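Local coordinates for protein metallo-beta-lactamase (Chryseobacterium indologenes, PDB 3L6N) that hydrolyses the beta-lactam ring of penicillins, cephalosporins and carbapenems with the help of zinc, and so confers resistance to these antibiotics, at residues A[5-10]-A[58-63]; A[33-36]-A[41-44]; A[157-162]-A[180-185]; A[194-199]-A[207-212]. One frame throughout, in Å; residues are numbered along the deposited sequence. Where two conformers were deposited one is given.

Interactions 1 and 2 belong to one half of the molecule and touch each other: Ile61 of the helix in interaction 1 packs on Tyr35, Val42 and Leu44 of the hairpin in interaction 2. Yet interaction 1 is a sparse surface contact beside a sulfate, whereas interaction 2 is buried and built on backbone hydrogen bonds. Interactions 3 and 4 pair up in the other half, where the 157-162 loop hydrogen-bonds to helix 208-217; interaction 3 is buried apolar packing behind a zinc ligand, interaction 4 a partly buried proline-on-histidine contact beside a sulfate at a helix start. Met34 on Ile197 ties interaction 2 to interaction 4.

Interaction 1 (A[5-10]-A[58-63]); sequences FVIEPP and MDTIKK. With SO4 (sulfate ion), chain D.
Thr60 meets the N-terminal segment 5-10 with both branches of its side chain. Its OG1 lies at the edge of the Phe5 ring, near the ring plane and 3.5 Å from CZ, and CB sits in that plane a little farther off. The methyl CG2 takes CD1 of Ile7 at 3.7 Å, a plain apolar touch. Phe5 and Ile7 each lie alongside Thr60 and point the opposite way to it, and no hydrogen bond joins the two segments. With chi1 at -66°, OG1 of Thr60 stands beside its own backbone N, from where it also reaches Ser56 O one turn back in the helix. A sulfate, probably from the crystallisation liquor, has its O1 3.0 Å from Thr60 OG1; the hydroxyl has one proton for these two acceptors. Lys63 follows the same side of the helix with an extended chain, and its CD comes within 3.3 Å of sulfate O3, while NZ is 3.5 Å from O4. Its positive charge would probably favour an anion here. Phe5, just before strand 6-7, and Ile7 within it both point to the helix, two residues apart. Strand 6-7, an edge strand of the seven-stranded sheet, is hydrogen-bonded to strand 15-24. Helix 54-65 lies against this edge, with Phe5 also on Ser56 and Leu57, Ile7 on Arg64, and Tyr35 of strand 27-38 touching both Ile7 and Ile61.

Interaction 2 (A[33-36]-A[41-44]); sequences SMYL and GVVL
Leu36 and Val43 face each other as an antiparallel hydrogen-bonded pair, with Leu36 N giving a bond of 2.8 Å to Val43 O and Val43 N returning one of 2.9 Å to Leu36 O. The first donor lies in the carbonyl plane of its acceptor; the second is tilted 21° from it, although its N-H points almost straight at the oxygen, at 174°. Next along, Tyr35 and Leu44 form a non-hydrogen-bonded pair, and the CA of Tyr35 makes a CA-H...O contact of 3.2 Å with Val43 O. The close packing is on the face of Tyr35 and Leu44. Tyr35 CG sits between the backbone N and the carbonyl carbon, chi1 73°, which sets the near edge of the ring, CD1, 3.5 Å from Val42 CG1 while the hydroxyl end runs away from that strand. Leu44 CD2 reaches Tyr35 CB at 3.7 Å, and both methyls approach the ring obliquely. The other face is looser: Leu36 and Val43 come only to 4.5 Å, CB to CB, though this side too is buried. Gly41 starts the returning strand at backbone angles where a CB would jam against the preceding carbonyl oxygen. The hairpin of strands 27-38 and 41-45 lies inside the seven-stranded sheet, between strands 15-24 and 69-73. Helix 54-65 covers the tight face through Ile61, and Tyr35 OH is hydrogen-bonded to His65 NE2, while Tyr151 and Phe73 touch Leu36 and Val43 on the other.

Interaction 3 (A[157-162]-A[180-185]); sequences GCLVKS and PKTINK. With ZN (zinc ion), chain C.
The zinc-binding loop that follows strand 153-157 makes this contact, packing its apolar residues on helix 179-189 while Cys158 faces the metal. Cys158 SG binds the zinc ion at 2.2 Å, with a water as another ligand at 2.1 Å; Asp80 and His200 complete this site, one of the two zinc sites of the class B beta-lactamases. A type I beta turn from Gly157 to Val160, closed by Val160 N on Gly157 O, carries the cysteine, and Gly157 has a positive phi of 58°. Leu159 comes next and points from the turn toward the helix, with CG anti to the backbone N (chi1 175°). Its two methyls straddle Thr182 CG2, at 3.8 Å from CD1 and 3.9 Å from CD2, and the two side chains meet at a slant. Ile183 supplies the second patch: its CD1 lies 3.5 Å from Leu159 O and 4.1 Å from Leu159 CG. Val160, whose CG2 is 4.2 Å from Ile183 CD1, lies at about a right angle to the isoleucine side chain. No hydrogen bond links the two segments. Thr182 OG1 is turned away to Glu137 O and Gln178 O, while Trp179 NE1 satisfies Leu159 O. Lys161, just beyond the turn, probably binds the beta-lactam. Helix 208-217 packs against the same residues, with His208 on Val160, Val209 and Leu213 on Ile183, and Thr212 OG1 bonded to Lys161 N; Leu186 of helix 179-189 touches Leu159 and Val160.

Interaction 4 (A[194-199]-A[207-212]); sequences TLIIPG and GHVEHT. With SO4 (sulfate ion), chain E.
Pro198 overlaps one face of the His208 imidazole: its CG stands 3.8 Å from the ring centroid and 7° off the ring normal, a CH-pi contact, and CD is 3.7 Å from NE2. At the edge of the same ring, near its plane, Ile196 O approaches CD2 at 3.2 Å. Both ring nitrogens are engaged elsewhere, NE2 with Trp203 O and ND1 with Asn163 N, which fixes the rotation of the imidazole against the proline. Ile196 adds a second apolar touch, its CD1 lying 3.8 Å from Val209 CG2. Between strand and helix sits a sulfate, probably from the crystallisation liquor, with O3 accepting from His208 N at 2.9 Å, while Val209 N is shared between O4, at 3.0 Å, and the more distant O1. Gly207, with positive phi, is the N-cap residue, and the N-H groups of His208 and Val209 point at the anion; the helix end would probably favour its negative charge. Further on, His208 O is gripped by Thr212 N and Thr212 OG1, which arrive from opposite faces of the carbonyl plane. Strand 195-198 is an edge strand of the five-stranded sheet, and the helical segment 208-212 is inclined at 48° to it. The pairing belongs to the αββα sandwich of the metallo-beta-lactamase superfamily, where this strand leads into the loop that carries the zinc ligand His200.

Interaction 1 (A[5-10]-A[58-63])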
# COMPACT_ATOMS: atom_id res chain seq x y z
N PHE A 5 -16.00 2.59 -2.15
CA PHE A 5 -14.60 2.76 -2.55
C PHE A 5 -14.49 3.52 -3.87
O PHE A 5 -15.42 3.53 -4.69
CB PHE A 5 -13.82 1.44 -2.56
CG PHE A 5 -14.50 0.33 -3.30
CD1 PHE A 5 -14.31 0.18 -4.67
CD2 PHE A 5 -15.31 -0.59 -2.63
CE1 PHE A 5 -14.94 -0.85 -5.37
CE2 PHE A 5 -15.93 -1.63 -3.33
CZ PHE A 5 -15.74 -1.76 -4.69
N VAL A 6 -13.35 4.19 -4.06
CA VAL A 6 -13.14 5.10 -5.17
C VAL A 6 -11.93 4.62 -5.96
O VAL A 6 -10.83 4.51 -5.41
CB VAL A 6 -12.90 6.54 -4.66
CG1 VAL A 6 -12.54 7.50 -5.80
CG2 VAL A 6 -14.14 7.05 -3.91
N ILE A 7 -12.14 4.30 -7.23
CA ILE A 7 -11.02 3.98 -8.11
C ILE A 7 -10.74 5.23 -8.92
O ILE A 7 -11.62 5.73 -9.64
CB ILE A 7 -11.32 2.78 -9.04
CG1 ILE A 7 -11.61 1.53 -8.19
CG2 ILE A 7 -10.14 2.51 -9.98
CD1 ILE A 7 -12.18 0.35 -8.97
N GLU A 8 -9.53 5.76 -8.76
CA GLU A 8 -9.15 7.01 -9.41
C GLU A 8 -8.80 6.79 -10.88
O GLU A 8 -8.48 5.68 -11.29
CB GLU A 8 -7.95 7.62 -8.68
CG GLU A 8 -8.20 7.90 -7.20
CD GLU A 8 -9.04 9.14 -6.93
OE1 GLU A 8 -9.67 9.68 -7.88
OE2 GLU A 8 -9.08 9.56 -5.75
N PRO A 9 -8.86 7.86 -11.70
CA PRO A 9 -8.39 7.71 -13.08
C PRO A 9 -6.94 7.23 -13.09
O PRO A 9 -6.12 7.75 -12.32
CB PRO A 9 -8.50 9.14 -13.64
CG PRO A 9 -9.51 9.81 -12.76
CD PRO A 9 -9.22 9.26 -11.39
N PRO A 10 -6.63 6.21 -13.92
CA PRO A 10 -5.33 5.58 -13.81
C PRO A 10 -4.18 6.40 -14.37
O PRO A 10 -4.39 7.35 -15.16
CB PRO A 10 -5.49 4.30 -14.65
CG PRO A 10 -6.60 4.61 -15.62
CD PRO A 10 -7.54 5.46 -14.81
N MET A 58 -12.93 -7.21 -5.90
CA MET A 58 -12.62 -8.18 -6.94
C MET A 58 -13.67 -8.18 -8.04
O MET A 58 -13.33 -8.19 -9.23
CB MET A 58 -12.43 -9.59 -6.35
CG MET A 58 -11.22 -9.71 -5.44
SD MET A 58 -10.49 -11.36 -5.56
CE MET A 58 -11.92 -12.35 -5.13
N ASP A 59 -14.95 -8.12 -7.65
CA ASP A 59 -16.05 -8.05 -8.62
C ASP A 59 -15.99 -6.79 -9.48
O ASP A 59 -16.23 -6.85 -10.70
CB ASP A 59 -17.41 -8.10 -7.91
CG ASP A 59 -17.67 -9.44 -7.22
OD1 ASP A 59 -16.95 -10.42 -7.48
OD2 ASP A 59 -18.63 -9.48 -6.41
N THR A 60 -15.66 -5.66 -8.85
CA THR A 60 -15.56 -4.38 -9.54
C THR A 60 -14.41 -4.43 -10.56
O THR A 60 -14.56 -4.00 -11.70
CB THR A 60 -15.40 -3.24 -8.53
OG1 THR A 60 -16.61 -3.15 -7.76
CG2 THR A 60 -15.15 -1.89 -9.21
N ILE A 61 -13.28 -4.97 -10.14
CA ILE A 61 -12.12 -5.11 -11.02
C ILE A 61 -12.42 -6.04 -12.21
O ILE A 61 -12.04 -5.73 -13.34
CB ILE A 61 -10.87 -5.56 -10.22
CG1 ILE A 61 -10.41 -4.44 -9.29
CG2 ILE A 61 -9.73 -6.02 -11.15
CD1 ILE A 61 -9.35 -4.87 -8.25
N LYS A 62 -13.12 -7.15 -11.96
CA LYS A 62 -13.52 -8.05 -13.04
C LYS A 62 -14.42 -7.37 -14.06
O LYS A 62 -14.24 -7.52 -15.27
CB LYS A 62 -14.20 -9.31 -12.47
CG LYS A 62 -14.83 -10.23 -13.53
CD LYS A 62 -13.81 -10.78 -14.52
CE LYS A 62 -14.49 -11.70 -15.55
NZ LYS A 62 -13.50 -12.32 -16.48
N LYS A 63 -15.39 -6.60 -13.59
CA LYS A 63 -16.31 -5.89 -14.49
C LYS A 63 -15.58 -4.80 -15.29
O LYS A 63 -15.85 -4.61 -16.49
CB LYS A 63 -17.47 -5.30 -13.69
CG LYS A 63 -18.55 -4.62 -14.51
CD LYS A 63 -19.66 -4.15 -13.57
CE LYS A 63 -20.63 -3.21 -14.26
NZ LYS A 63 -21.67 -2.77 -13.29
S SO4 D . -19.17 -1.68 -10.25
O1 SO4 D . -18.57 -1.25 -8.99
O2 SO4 D . -18.93 -0.66 -11.27
O3 SO4 D . -18.56 -2.94 -10.67
O4 SO4 D . -20.61 -1.88 -10.07

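Interaction 2 (A[33-36]-A[41-44])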
# COMPACT_ATOMS: atom_id res chain seq x y z
N SER A 33 -4.77 2.73 -1.47
CA SER A 33 -4.09 1.52 -1.92
C SER A 33 -3.92 1.64 -3.43
O SER A 33 -4.30 2.66 -4.02
CB SER A 33 -4.89 0.27 -1.53
OG SER A 33 -4.89 0.12 -0.11
N MET A 34 -3.31 0.63 -4.05
CA MET A 34 -3.13 0.68 -5.50
C MET A 34 -3.44 -0.67 -6.11
O MET A 34 -3.41 -1.69 -5.43
CB MET A 34 -1.68 1.08 -5.85
CG MET A 34 -1.30 2.42 -5.27
SD MET A 34 0.21 3.11 -5.97
CE MET A 34 -0.38 3.79 -7.53
N TYR A 35 -3.76 -0.66 -7.40
CA TYR A 35 -3.70 -1.90 -8.16
C TYR A 35 -3.12 -1.70 -9.54
O TYR A 35 -3.18 -0.62 -10.10
CB TYR A 35 -5.05 -2.63 -8.18
CG TYR A 35 -6.18 -2.06 -9.04
CD1 TYR A 35 -6.17 -2.19 -10.43
CD2 TYR A 35 -7.30 -1.47 -8.43
CE1 TYR A 35 -7.26 -1.72 -11.22
CE2 TYR A 35 -8.35 -0.99 -9.20
CZ TYR A 35 -8.34 -1.12 -10.58
OH TYR A 35 -9.41 -0.66 -11.31
N LEU A 36 -2.54 -2.76 -10.09
CA LEU A 36 -1.86 -2.67 -11.38
C LEU A 36 -2.43 -3.71 -12.32
O LEU A 36 -2.40 -4.90 -12.02
CB LEU A 36 -0.35 -2.88 -11.19
CG LEU A 36 0.56 -2.83 -12.42
CD1 LEU A 36 0.52 -1.49 -13.12
CD2 LEU A 36 1.99 -3.18 -11.98
N GLY A 41 -3.52 -10.54 -15.42
CA GLY A 41 -4.42 -10.30 -14.31
C GLY A 41 -4.00 -9.09 -13.49
O GLY A 41 -3.04 -8.41 -13.82
N VAL A 42 -4.74 -8.83 -12.42
CA VAL A 42 -4.53 -7.61 -11.64
C VAL A 42 -3.76 -7.88 -10.35
O VAL A 42 -4.02 -8.87 -9.66
CB VAL A 42 -5.89 -6.93 -11.36
CG1 VAL A 42 -5.73 -5.71 -10.47
CG2 VAL A 42 -6.56 -6.55 -12.67
N VAL A 43 -2.81 -7.00 -10.05
CA VAL A 43 -2.02 -7.11 -8.82
C VAL A 43 -2.52 -6.04 -7.85
O VAL A 43 -2.54 -4.86 -8.20
CB VAL A 43 -0.52 -6.86 -9.11
CG1 VAL A 43 0.28 -6.97 -7.83
CG2 VAL A 43 -0.01 -7.88 -10.15
N LEU A 44 -2.93 -6.45 -6.64
CA LEU A 44 -3.30 -5.48 -5.59
C LEU A 44 -2.08 -5.14 -4.76
O LEU A 44 -1.29 -6.02 -4.42
CB LEU A 44 -4.34 -6.05 -4.62
CG LEU A 44 -5.68 -6.48 -5.19
CD1 LEU A 44 -6.59 -6.85 -4.02
CD2 LEU A 44 -6.33 -5.36 -6.01

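Interaction 3 (A[157-162]-A[180-185])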
# COMPACT_ATOMS: atom_id res chain seq x y z
N GLY A 157 2.89 4.30 0.94
CA GLY A 157 2.20 3.68 2.05
C GLY A 157 2.21 4.58 3.27
O GLY A 157 2.38 5.80 3.18
N CYS A 158 2.08 3.96 4.44
CA CYS A 158 1.83 4.73 5.64
C CYS A 158 3.12 5.33 6.22
O CYS A 158 3.07 6.12 7.16
CB CYS A 158 1.03 3.87 6.62
SG CYS A 158 -0.36 3.03 5.74
N LEU A 159 4.25 4.99 5.60
CA LEU A 159 5.53 5.67 5.87
C LEU A 159 5.43 7.15 5.48
O LEU A 159 6.07 8.01 6.10
CB LEU A 159 6.64 4.98 5.07
CG LEU A 159 8.06 5.57 5.09
CD1 LEU A 159 8.65 5.49 6.51
CD2 LEU A 159 8.93 4.84 4.09
N VAL A 160 4.63 7.44 4.46
CA VAL A 160 4.44 8.80 3.98
C VAL A 160 3.08 9.34 4.42
O VAL A 160 2.03 8.79 4.09
CB VAL A 160 4.55 8.89 2.44
CG1 VAL A 160 4.36 10.34 1.96
CG2 VAL A 160 5.90 8.34 1.98
N LYS A 161 3.12 10.42 5.19
CA LYS A 161 1.92 11.14 5.59
C LYS A 161 1.44 12.07 4.48
O LYS A 161 2.25 12.61 3.73
CB LYS A 161 2.20 11.98 6.85
CG LYS A 161 2.72 11.18 8.05
CD LYS A 161 1.74 10.10 8.49
CE LYS A 161 0.42 10.69 8.94
NZ LYS A 161 -0.62 9.64 9.18
N SER A 162 0.12 12.27 4.42
CA SER A 162 -0.50 13.18 3.46
C SER A 162 -0.24 14.63 3.85
O SER A 162 -0.22 14.95 5.04
CB SER A 162 -2.02 12.96 3.45
OG SER A 162 -2.70 13.93 2.67
N PRO A 180 12.33 9.98 10.25
CA PRO A 180 12.80 11.05 9.36
C PRO A 180 14.02 10.65 8.53
O PRO A 180 14.17 11.10 7.39
CB PRO A 180 13.16 12.19 10.32
CG PRO A 180 13.42 11.53 11.62
CD PRO A 180 12.46 10.37 11.67
N LYS A 181 14.87 9.79 9.10
CA LYS A 181 16.03 9.26 8.39
C LYS A 181 15.57 8.40 7.22
O LYS A 181 16.10 8.51 6.12
CB LYS A 181 16.94 8.47 9.33
CG LYS A 181 17.48 9.29 10.48
CD LYS A 181 17.95 8.42 11.63
CE LYS A 181 18.76 9.22 12.63
NZ LYS A 181 20.15 9.42 12.15
N THR A 182 14.55 7.58 7.45
CA THR A 182 13.98 6.76 6.38
C THR A 182 13.36 7.64 5.30
O THR A 182 13.55 7.39 4.12
CB THR A 182 12.96 5.77 6.94
OG1 THR A 182 13.62 4.92 7.90
CG2 THR A 182 12.38 4.89 5.83
N ILE A 183 12.62 8.68 5.71
CA ILE A 183 12.02 9.63 4.77
C ILE A 183 13.07 10.38 3.94
O ILE A 183 12.89 10.59 2.74
CB ILE A 183 11.05 10.62 5.48
CG1 ILE A 183 9.74 9.91 5.85
CG2 ILE A 183 10.75 11.86 4.60
CD1 ILE A 183 8.86 9.54 4.66
N ASN A 184 14.16 10.77 4.58
CA ASN A 184 15.22 11.47 3.85
C ASN A 184 15.94 10.56 2.86
O ASN A 184 16.34 11.02 1.78
CB ASN A 184 16.17 12.20 4.81
CG ASN A 184 15.53 13.45 5.41
OD1 ASN A 184 14.88 14.23 4.71
ND2 ASN A 184 15.69 13.63 6.71
N LYS A 185 16.04 9.27 3.19
CA LYS A 185 16.53 8.26 2.25
C LYS A 185 15.57 8.11 1.06
O LYS A 185 16.01 7.98 -0.08
CB LYS A 185 16.73 6.91 2.93
CG LYS A 185 17.97 6.81 3.81
CD LYS A 185 18.16 5.40 4.35
CE LYS A 185 19.38 5.32 5.26
NZ LYS A 185 19.62 3.94 5.76
ZN ZN C . -1.98 2.71 7.21
O HOH W 1 -1.59 1.45 8.81

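Interaction 4 (A[194-199]-A[207-212])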
# COMPACT_ATOMS: atom_id res chain seq x y z
N THR A 194 7.20 11.37 -9.89
CA THR A 194 6.39 12.55 -10.13
C THR A 194 5.09 12.49 -9.33
O THR A 194 4.32 13.44 -9.28
CB THR A 194 6.10 12.75 -11.63
OG1 THR A 194 5.63 11.53 -12.19
CG2 THR A 194 7.38 13.18 -12.36
N LEU A 195 4.88 11.34 -8.67
CA LEU A 195 3.72 11.14 -7.81
C LEU A 195 4.11 10.19 -6.69
O LEU A 195 4.66 9.13 -6.94
CB LEU A 195 2.56 10.57 -8.63
CG LEU A 195 1.24 10.28 -7.91
CD1 LEU A 195 0.64 11.53 -7.27
CD2 LEU A 195 0.25 9.66 -8.91
N ILE A 196 3.86 10.61 -5.46
CA ILE A 196 4.09 9.76 -4.29
C ILE A 196 2.76 9.60 -3.56
O ILE A 196 2.12 10.59 -3.21
CB ILE A 196 5.19 10.32 -3.36
CG1 ILE A 196 6.51 10.45 -4.15
CG2 ILE A 196 5.37 9.40 -2.14
CD1 ILE A 196 7.65 11.06 -3.38
N ILE A 197 2.33 8.35 -3.38
CA ILE A 197 1.03 8.09 -2.76
C ILE A 197 1.22 7.88 -1.26
O ILE A 197 1.92 6.94 -0.86
CB ILE A 197 0.35 6.83 -3.37
CG1 ILE A 197 0.22 6.94 -4.90
CG2 ILE A 197 -1.02 6.55 -2.70
CD1 ILE A 197 -0.57 8.14 -5.40
N PRO A 198 0.59 8.73 -0.44
CA PRO A 198 0.57 8.51 1.01
C PRO A 198 -0.48 7.46 1.40
O PRO A 198 -1.48 7.29 0.70
CB PRO A 198 0.18 9.88 1.57
CG PRO A 198 -0.72 10.47 0.51
CD PRO A 198 -0.21 9.91 -0.82
N GLY A 199 -0.23 6.76 2.50
CA GLY A 199 -1.12 5.67 2.92
C GLY A 199 -2.54 6.07 3.27
O GLY A 199 -3.48 5.31 3.02
N GLY A 207 3.83 17.48 -2.03
CA GLY A 207 4.37 17.95 -0.76
C GLY A 207 4.18 17.00 0.42
O GLY A 207 4.29 17.42 1.57
N HIS A 208 3.89 15.74 0.13
CA HIS A 208 3.66 14.75 1.20
C HIS A 208 4.92 14.45 2.01
O HIS A 208 4.87 14.39 3.23
CB HIS A 208 3.14 13.43 0.62
CG HIS A 208 1.88 13.56 -0.17
ND1 HIS A 208 0.75 14.18 0.32
CD2 HIS A 208 1.57 13.13 -1.42
CE1 HIS A 208 -0.21 14.13 -0.59
NE2 HIS A 208 0.27 13.50 -1.66
N VAL A 209 6.04 14.24 1.31
CA VAL A 209 7.32 13.97 1.96
C VAL A 209 7.73 15.11 2.91
O VAL A 209 8.08 14.87 4.07
CB VAL A 209 8.42 13.70 0.90
CG1 VAL A 209 9.81 13.67 1.53
CG2 VAL A 209 8.14 12.41 0.15
N GLU A 210 7.65 16.35 2.42
CA GLU A 210 8.04 17.50 3.24
C GLU A 210 7.12 17.66 4.43
O GLU A 210 7.56 18.03 5.53
CB GLU A 210 8.08 18.78 2.40
CG GLU A 210 9.32 18.91 1.52
CD GLU A 210 10.63 18.76 2.30
OE1 GLU A 210 10.80 19.41 3.36
OE2 GLU A 210 11.48 17.97 1.84
N HIS A 211 5.83 17.39 4.23
CA HIS A 211 4.89 17.49 5.32
C HIS A 211 5.08 16.40 6.37
O HIS A 211 4.81 16.62 7.55
CB HIS A 211 3.44 17.53 4.84
CG HIS A 211 2.50 18.03 5.88
ND1 HIS A 211 1.48 17.26 6.41
CD2 HIS A 211 2.46 19.21 6.54
CE1 HIS A 211 0.84 17.96 7.32
NE2 HIS A 211 1.41 19.15 7.42
N THR A 212 5.52 15.22 5.93
CA THR A 212 5.85 14.12 6.85
C THR A 212 6.97 14.55 7.80
O THR A 212 6.85 14.37 9.02
CB THR A 212 6.22 12.82 6.10
OG1 THR A 212 5.13 12.45 5.26
CG2 THR A 212 6.49 11.68 7.09
S SO4 E . 5.49 14.24 -2.32
O1 SO4 E . 5.54 12.96 -1.63
O2 SO4 E . 6.20 14.16 -3.60
O3 SO4 E . 4.10 14.58 -2.57
O4 SO4 E . 6.13 15.24 -1.47